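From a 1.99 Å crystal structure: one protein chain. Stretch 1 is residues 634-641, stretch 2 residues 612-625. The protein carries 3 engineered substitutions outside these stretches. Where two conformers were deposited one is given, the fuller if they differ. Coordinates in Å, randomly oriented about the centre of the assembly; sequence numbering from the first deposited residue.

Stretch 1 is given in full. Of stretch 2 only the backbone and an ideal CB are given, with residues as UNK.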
ATOM      1  N   MET A 634       0.781  -4.142  35.749  1.00 42.85           N
ATOM      2  CA  MET A 634       0.399  -5.400  35.108  1.00 41.02           C
ATOM      3  C   MET A 634      -0.028  -5.220  33.656  1.00 41.57           C
ATOM      4  O   MET A 634      -0.057  -6.202  32.910  1.00 41.40           O
ATOM      5  CB  MET A 634      -0.738  -6.065  35.895  1.00 44.20           C
ATOM      6  CG  MET A 634      -0.278  -6.728  37.175  1.00 50.15           C
ATOM      7  SD  MET A 634       1.011  -7.947  36.837  1.00 56.90           S
ATOM      8  CE  MET A 634       0.808  -8.991  38.316  1.00 51.80           C
ATOM      9  N   GLY A 635      -0.354  -3.995  33.238  1.00 43.03           N
ATOM     10  CA  GLY A 635      -0.780  -3.740  31.871  1.00 44.00           C
ATOM     11  C   GLY A 635       0.199  -2.907  31.069  1.00 44.74           C
ATOM     12  O   GLY A 635      -0.167  -2.336  30.034  1.00 39.84           O
ATOM     13  N   LEU A 636       1.458  -2.865  31.516  1.00 40.35           N
ATOM     14  CA  LEU A 636       2.481  -1.993  30.942  1.00 42.58           C
ATOM     15  C   LEU A 636       3.055  -2.442  29.592  1.00 41.63           C
ATOM     16  O   LEU A 636       3.645  -1.604  28.893  1.00 43.65           O
ATOM     17  CB  LEU A 636       3.650  -1.865  31.919  1.00 50.75           C
ATOM     18  CG  LEU A 636       3.635  -0.653  32.839  1.00 54.57           C
ATOM     19  CD1 LEU A 636       4.932  -0.578  33.680  1.00 52.63           C
ATOM     20  CD2 LEU A 636       3.405   0.592  32.007  1.00 54.09           C
ATOM     21  N   SER A 637       2.941  -3.718  29.218  1.00 42.79           N
ATOM     22  CA  SER A 637       3.593  -4.202  28.004  1.00 46.65           C
ATOM     23  C   SER A 637       3.049  -3.482  26.777  1.00 42.58           C
ATOM     24  O   SER A 637       1.829  -3.363  26.617  1.00 43.32           O
ATOM     25  CB  SER A 637       3.356  -5.711  27.831  1.00 54.17           C
ATOM     26  OG  SER A 637       3.333  -6.368  29.073  1.00 67.81           O
ATOM     27  N   GLU A 638       3.958  -3.005  25.922  1.00 38.87           N
ATOM     28  CA  GLU A 638       3.601  -2.576  24.571  1.00 39.38           C
ATOM     29  C   GLU A 638       2.863  -3.702  23.891  1.00 40.39           C
ATOM     30  O   GLU A 638       3.288  -4.858  23.954  1.00 37.25           O
ATOM     31  CB  GLU A 638       4.843  -2.226  23.744  1.00 43.28           C
ATOM     32  CG  GLU A 638       5.514  -0.931  24.127  1.00 54.63           C
ATOM     33  CD  GLU A 638       4.584   0.255  23.968  1.00 65.53           C
ATOM     34  OE1 GLU A 638       3.934   0.362  22.906  1.00 62.77           O
ATOM     35  OE2 GLU A 638       4.492   1.065  24.914  1.00 70.86           O
ATOM     36  N   HIS A 639       1.744  -3.365  23.226  1.00 31.78           N
ATOM     37  CA  HIS A 639       0.901  -4.415  22.678  1.00 33.40           C
ATOM     38  C   HIS A 639       0.236  -4.055  21.348  1.00 36.30           C
ATOM     39  O   HIS A 639      -0.586  -4.842  20.853  1.00 39.51           O
ATOM     40  CB  HIS A 639      -0.156  -4.797  23.708  1.00 33.26           C
ATOM     41  CG  HIS A 639      -0.943  -3.635  24.210  1.00 34.64           C
ATOM     42  ND1 HIS A 639      -0.499  -2.813  25.223  1.00 37.72           N
ATOM     43  CD2 HIS A 639      -2.146  -3.136  23.816  1.00 37.26           C
ATOM     44  CE1 HIS A 639      -1.393  -1.863  25.436  1.00 39.97           C
ATOM     45  NE2 HIS A 639      -2.405  -2.043  24.605  1.00 37.10           N
ATOM     46  N   ILE A 640       0.569  -2.919  20.736  1.00 32.76           N
ATOM     47  CA  ILE A 640      -0.133  -2.445  19.544  1.00 31.02           C
ATOM     48  C   ILE A 640       0.796  -2.509  18.346  1.00 29.62           C
ATOM     49  O   ILE A 640       1.887  -1.925  18.372  1.00 30.40           O
ATOM     50  CB  ILE A 640      -0.693  -1.028  19.753  1.00 36.60           C
ATOM     51  CG1 ILE A 640      -1.882  -1.089  20.745  1.00 36.89           C
ATOM     52  CG2 ILE A 640      -1.233  -0.439  18.366  1.00 32.00           C
ATOM     53  CD1 ILE A 640      -2.305   0.305  21.268  1.00 37.98           C
ATOM     54  N   GLY A 641       0.344  -3.177  17.276  1.00 31.86           N
ATOM     55  CA  GLY A 641       0.979  -3.027  15.961  1.00 31.82           C
ATOM     56  C   GLY A 641       2.409  -3.531  15.871  1.00 33.77           C
ATOM     57  O   GLY A 641       3.254  -2.872  15.254  1.00 29.24           O
ATOM     58  N   UNK A 612     -10.596   4.892  19.733  1.00 29.79           N
ATOM     59  CA  UNK A 612     -10.206   3.578  20.262  1.00 28.50           C
ATOM     60  C   UNK A 612      -8.813   3.613  20.853  1.00 28.67           C
ATOM     61  O   UNK A 612      -8.543   3.015  21.919  1.00 30.01           O
ATOM     62  CB  UNK A 612     -10.275   2.514  19.165  1.00 28.50           C
ATOM     63  N   UNK A 613      -7.888   4.260  20.166  1.00 29.87           N
ATOM     64  CA  UNK A 613      -6.535   4.319  20.706  1.00 33.93           C
ATOM     65  C   UNK A 613      -6.495   5.069  22.039  1.00 37.70           C
ATOM     66  O   UNK A 613      -5.770   4.683  22.968  1.00 33.13           O
ATOM     67  CB  UNK A 613      -5.596   4.987  19.700  1.00 33.93           C
ATOM     68  N   UNK A 614      -7.250   6.156  22.142  1.00 34.51           N
ATOM     69  CA  UNK A 614      -7.346   6.862  23.413  1.00 37.72           C
ATOM     70  C   UNK A 614      -7.942   5.974  24.509  1.00 40.33           C
ATOM     71  O   UNK A 614      -7.473   5.981  25.663  1.00 39.50           O
ATOM     72  CB  UNK A 614      -8.190   8.127  23.247  1.00 37.72           C
ATOM     73  N   UNK A 615      -8.976   5.195  24.172  1.00 38.02           N
ATOM     74  CA  UNK A 615      -9.587   4.333  25.180  0.50 37.51           C
ATOM     75  C   UNK A 615      -8.622   3.242  25.643  1.00 35.79           C
ATOM     76  O   UNK A 615      -8.674   2.827  26.804  1.00 32.84           O
ATOM     77  CB  UNK A 615     -10.866   3.701  24.628  0.50 37.51           C
ATOM     78  N   UNK A 616      -7.722   2.781  24.773  1.00 37.66           N
ATOM     79  CA  UNK A 616      -6.733   1.784  25.192  1.00 40.29           C
ATOM     80  C   UNK A 616      -5.835   2.322  26.307  1.00 42.14           C
ATOM     81  O   UNK A 616      -5.506   1.606  27.261  1.00 39.47           O
ATOM     82  CB  UNK A 616      -5.880   1.351  23.998  1.00 40.29           C
ATOM     83  N   UNK A 617      -5.417   3.575  26.199  1.00 41.14           N
ATOM     84  CA  UNK A 617      -4.583   4.111  27.248  1.00 48.16           C
ATOM     85  C   UNK A 617      -5.390   4.402  28.506  1.00 41.00           C
ATOM     86  O   UNK A 617      -4.862   4.280  29.617  1.00 35.01           O
ATOM     87  CB  UNK A 617      -3.879   5.380  26.764  1.00 48.16           C
ATOM     88  N   UNK A 618      -6.663   4.764  28.360  1.00 35.76           N
ATOM     89  CA  UNK A 618      -7.476   5.046  29.535  1.00 36.36           C
ATOM     90  C   UNK A 618      -7.743   3.784  30.330  1.00 36.28           C
ATOM     91  O   UNK A 618      -7.683   3.811  31.560  1.00 38.78           O
ATOM     92  CB  UNK A 618      -8.798   5.700  29.128  1.00 36.36           C
ATOM     93  N   UNK A 619      -8.029   2.672  29.656  1.00 33.00           N
ATOM     94  CA  UNK A 619      -8.364   1.478  30.407  1.00 30.72           C
ATOM     95  C   UNK A 619      -7.131   0.908  31.122  1.00 36.52           C
ATOM     96  O   UNK A 619      -7.256   0.357  32.215  1.00 35.68           O
ATOM     97  CB  UNK A 619      -8.974   0.427  29.477  1.00 30.72           C
ATOM     98  N   UNK A 620      -5.930   1.054  30.537  1.00 36.14           N
ATOM     99  CA  UNK A 620      -4.704   0.621  31.219  1.00 36.44           C
ATOM    100  C   UNK A 620      -4.457   1.467  32.461  1.00 40.80           C
ATOM    101  O   UNK A 620      -4.139   0.933  33.541  1.00 41.95           O
ATOM    102  CB  UNK A 620      -3.502   0.706  30.276  1.00 36.44           C
ATOM    103  N   UNK A 621      -4.581   2.793  32.331  1.00 38.01           N
ATOM    104  CA  UNK A 621      -4.399   3.671  33.483  1.00 42.89           C
ATOM    105  C   UNK A 621      -5.381   3.337  34.590  1.00 46.10           C
ATOM    106  O   UNK A 621      -5.008   3.319  35.775  1.00 42.30           O
ATOM    107  CB  UNK A 621      -4.556   5.136  33.069  1.00 42.89           C
ATOM    108  N   UNK A 622      -6.654   3.105  34.231  1.00 40.09           N
ATOM    109  CA  UNK A 622      -7.634   2.696  35.231  1.00 39.29           C
ATOM    110  C   UNK A 622      -7.208   1.396  35.908  1.00 36.86           C
ATOM    111  O   UNK A 622      -7.281   1.272  37.136  1.00 42.25           O
ATOM    112  CB  UNK A 622      -9.014   2.532  34.591  1.00 39.29           C
ATOM    113  N   UNK A 623      -6.693   0.438  35.135  1.00 33.33           N
ATOM    114  CA  UNK A 623      -6.287  -0.843  35.706  1.00 33.97           C
ATOM    115  C   UNK A 623      -5.153  -0.672  36.716  1.00 41.59           C
ATOM    116  O   UNK A 623      -5.122  -1.338  37.762  1.00 38.82           O
ATOM    117  CB  UNK A 623      -5.858  -1.803  34.595  1.00 33.97           C
ATOM    118  N   UNK A 624      -4.229   0.245  36.430  1.00 37.74           N
ATOM    119  CA  UNK A 624      -3.073   0.502  37.267  1.00 43.24           C
ATOM    120  C   UNK A 624      -3.403   1.322  38.504  1.00 43.81           C
ATOM    121  O   UNK A 624      -2.560   1.407  39.396  1.00 45.27           O
ATOM    122  CB  UNK A 624      -1.995   1.218  36.450  1.00 43.24           C
ATOM    123  N   UNK A 625      -4.598   1.915  38.596  1.00 42.77           N
ATOM    124  CA  UNK A 625      -4.950   2.677  39.779  1.00 48.31           C
ATOM    125  C   UNK A 625      -6.081   2.086  40.631  1.00 50.15           C
ATOM    126  O   UNK A 625      -6.260   2.537  41.767  1.00 56.72           O
ATOM    127  CB  UNK A 625      -5.340   4.093  39.349  1.00 48.31           C
TER

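The backbone of 612-625 is helical, with phi near -60 to -75° and psi near -30 to -46° over most of its length, so the positions sort by where each CA-to-CB bond points relative to 634-641, which forms no regular helix or strand.

For 612, 614 and 615 the ideal CB has nothing of stretch 1 within 5.5 Å. Stretch 1 sets no preference there, and any helix-compatible residue would do; the deposited ones are Cys-612, Lys-614 and Arg-615.

At 613 the bond points sideways and the CB is again beyond 5.5 Å, but the Ile-640 side chain lies within range of a longer apolar chain. Leucine, isoleucine or methionine would suit. The residue is Leu-613; with chi1 t and chi2 p, its CD1 comes 3.6 Å from Ile-640 CD1.

Position 616 points toward stretch 1, its ideal CB 4.6 Å from Ile-640 CD1 and 4.9 Å from His-639 NE2. The ND1 of that imidazole already donates to Ser-637 O (2.8 Å, 171°), leaving NE2 to meet the helix. If NE2 also carries a proton, a short acceptor is wanted: aspartate fits well, and asparagine, through its OD1, is conceivable. It is Asp-616. His-639 NE2 donates to Asp-616 OD1 at 2.8 Å with an angle of 168°, and the acceptor lies near the ring plane, as an in-plane N-H requires. With both ring nitrogens donating, the imidazole is doubly protonated in this hydrogen-bond assignment.

At 617 the bond is sideways and stretch 1 is distant, so polar residues are as acceptable as others. Gln-617 instead makes a weak hydrogen bond along the helix, NE2 to OD2 of residue 621 at 3.4 Å. Positions 618 and 619 are out of reach and unconstrained here; they hold Glu-618 and Ile-619.

Position 620 points toward stretch 1, its ideal CB 4.5 Å from Gly-635 O. The gap is small, favouring alanine, valine or perhaps threonine. Val-620 places CG1 3.6 Å from Gly-635 O.

Positions 621 and 622 are out of reach: Asp-621 accepts the weak bond from Gln-617, and Glu-622 makes no contact with stretch 1.

At 623 the bond points toward stretch 1, yet no atom lies within 5.5 Å of the ideal CB, so a long or broad side chain is needed to reach Met-634 and Gly-635. An aromatic or methionine would serve. Tyr-623 brings CE2 to 3.5 Å from Met-634 CB, while Gly-635 N lies at the ring edge.

At 624 the bond is sideways, but the backbone N of Gly-635 offers a donor to a side chain that can turn back. Histidine, glutamine or glutamate could accept it. His-624, chi1 m, does so: Gly-635 N donates to His-624 NE2 at 2.8 Å, angle 147°, so NE2 is unprotonated. A CB on Gly-635 would sit 3.3 Å from His-624 NE2 and 3.4 Å from Tyr-623 CD2, both tight.

Position 625 is out of reach and is occupied by Thr-625.

Stretch 2 (612-625) CLKRDQEIVDEYHT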
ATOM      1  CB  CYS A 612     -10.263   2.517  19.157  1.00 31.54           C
ATOM      2  SG  CYS A 612     -11.947   2.061  18.736  1.00 39.55           S
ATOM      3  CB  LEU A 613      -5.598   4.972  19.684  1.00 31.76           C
ATOM      4  CG  LEU A 613      -4.129   4.909  20.099  1.00 35.90           C
ATOM      5  CD1 LEU A 613      -3.703   3.444  20.110  1.00 34.66           C
ATOM      6  CD2 LEU A 613      -3.278   5.686  19.127  1.00 34.59           C
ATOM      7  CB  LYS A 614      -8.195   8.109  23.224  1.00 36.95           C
ATOM      8  CG  LYS A 614      -8.359   8.987  24.444  1.00 53.19           C
ATOM      9  CD  LYS A 614      -8.916  10.353  24.000  1.00 68.66           C
ATOM     10  CE  LYS A 614      -9.588  11.114  25.150  1.00 78.71           C
ATOM     11  NZ  LYS A 614     -11.000  11.546  24.846  1.00 83.79           N
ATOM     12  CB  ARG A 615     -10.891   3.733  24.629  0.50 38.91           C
ATOM     13  CG  ARG A 615     -11.536   2.686  25.533  0.50 39.79           C
ATOM     14  CD  ARG A 615     -12.501   3.297  26.561  0.50 39.43           C
ATOM     15  NE  ARG A 615     -13.202   2.236  27.277  0.50 38.50           N
ATOM     16  CZ  ARG A 615     -13.250   2.104  28.599  0.50 34.36           C
ATOM     17  NH1 ARG A 615     -12.868   3.073  29.396  0.50 38.10           N
ATOM     18  NH2 ARG A 615     -13.698   0.985  29.114  0.50 40.83           N
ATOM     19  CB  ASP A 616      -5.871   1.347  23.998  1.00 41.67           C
ATOM     20  CG  ASP A 616      -4.695   0.449  24.424  1.00 46.86           C
ATOM     21  OD1 ASP A 616      -4.874  -0.791  24.487  1.00 43.58           O
ATOM     22  OD2 ASP A 616      -3.594   0.986  24.695  1.00 47.10           O
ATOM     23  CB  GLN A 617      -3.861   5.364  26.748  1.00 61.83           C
ATOM     24  CG  GLN A 617      -2.574   5.644  27.519  1.00 80.06           C
ATOM     25  CD  GLN A 617      -1.853   4.368  27.986  1.00 92.96           C
ATOM     26  OE1 GLN A 617      -1.148   3.718  27.204  1.00 97.23           O
ATOM     27  NE2 GLN A 617      -2.014   4.020  29.269  1.00 92.55           N
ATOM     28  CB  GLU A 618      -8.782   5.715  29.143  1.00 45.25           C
ATOM     29  CG  GLU A 618      -8.576   7.171  28.808  1.00 60.73           C
ATOM     30  CD  GLU A 618      -9.823   7.850  28.288  1.00 72.36           C
ATOM     31  OE1 GLU A 618     -10.829   7.143  28.045  1.00 74.14           O
ATOM     32  OE2 GLU A 618      -9.784   9.092  28.102  1.00 76.53           O
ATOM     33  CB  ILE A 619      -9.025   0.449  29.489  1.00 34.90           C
ATOM     34  CG1 ILE A 619      -9.783  -0.556  30.338  1.00 39.08           C
ATOM     35  CG2 ILE A 619      -8.002  -0.238  28.579  1.00 35.07           C
ATOM     36  CD1 ILE A 619     -10.225  -1.741  29.568  1.00 50.06           C
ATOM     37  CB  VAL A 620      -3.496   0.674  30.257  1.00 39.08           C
ATOM     38  CG1 VAL A 620      -2.181   0.496  31.017  1.00 35.88           C
ATOM     39  CG2 VAL A 620      -3.628  -0.379  29.146  1.00 37.78           C
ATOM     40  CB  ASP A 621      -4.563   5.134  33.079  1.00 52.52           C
ATOM     41  CG  ASP A 621      -3.431   5.620  32.208  1.00 74.61           C
ATOM     42  OD1 ASP A 621      -3.688   6.433  31.291  1.00 83.19           O
ATOM     43  OD2 ASP A 621      -2.284   5.174  32.441  1.00 83.70           O
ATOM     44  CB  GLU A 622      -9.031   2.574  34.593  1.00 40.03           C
ATOM     45  CG  GLU A 622     -10.141   2.227  35.602  1.00 41.64           C
ATOM     46  CD  GLU A 622     -11.596   2.400  35.051  1.00 55.75           C
ATOM     47  OE1 GLU A 622     -11.777   2.586  33.816  1.00 55.84           O
ATOM     48  OE2 GLU A 622     -12.557   2.344  35.877  1.00 52.26           O
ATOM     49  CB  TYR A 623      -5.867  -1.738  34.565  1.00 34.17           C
ATOM     50  CG  TYR A 623      -5.439  -3.138  34.911  1.00 36.21           C
ATOM     51  CD1 TYR A 623      -6.285  -4.012  35.601  1.00 33.45           C
ATOM     52  CD2 TYR A 623      -4.216  -3.602  34.481  1.00 38.60           C
ATOM     53  CE1 TYR A 623      -5.886  -5.333  35.889  1.00 38.04           C
ATOM     54  CE2 TYR A 623      -3.812  -4.909  34.727  1.00 41.42           C
ATOM     55  CZ  TYR A 623      -4.650  -5.768  35.428  1.00 41.19           C
ATOM     56  OH  TYR A 623      -4.241  -7.048  35.644  1.00 45.73           O
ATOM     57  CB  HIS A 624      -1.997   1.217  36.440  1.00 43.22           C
ATOM     58  CG  HIS A 624      -1.341   0.323  35.440  1.00 42.29           C
ATOM     59  ND1 HIS A 624      -0.609   0.800  34.377  1.00 42.11           N
ATOM     60  CD2 HIS A 624      -1.341  -1.026  35.323  1.00 41.15           C
ATOM     61  CE1 HIS A 624      -0.175  -0.220  33.655  1.00 42.76           C
ATOM     62  NE2 HIS A 624      -0.607  -1.338  34.205  1.00 39.34           N
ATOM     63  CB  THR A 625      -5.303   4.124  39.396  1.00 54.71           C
ATOM     64  OG1 THR A 625      -6.400   4.126  38.494  1.00 57.43           O
ATOM     65  CG2 THR A 625      -4.116   4.795  38.695  1.00 58.34           C
TER
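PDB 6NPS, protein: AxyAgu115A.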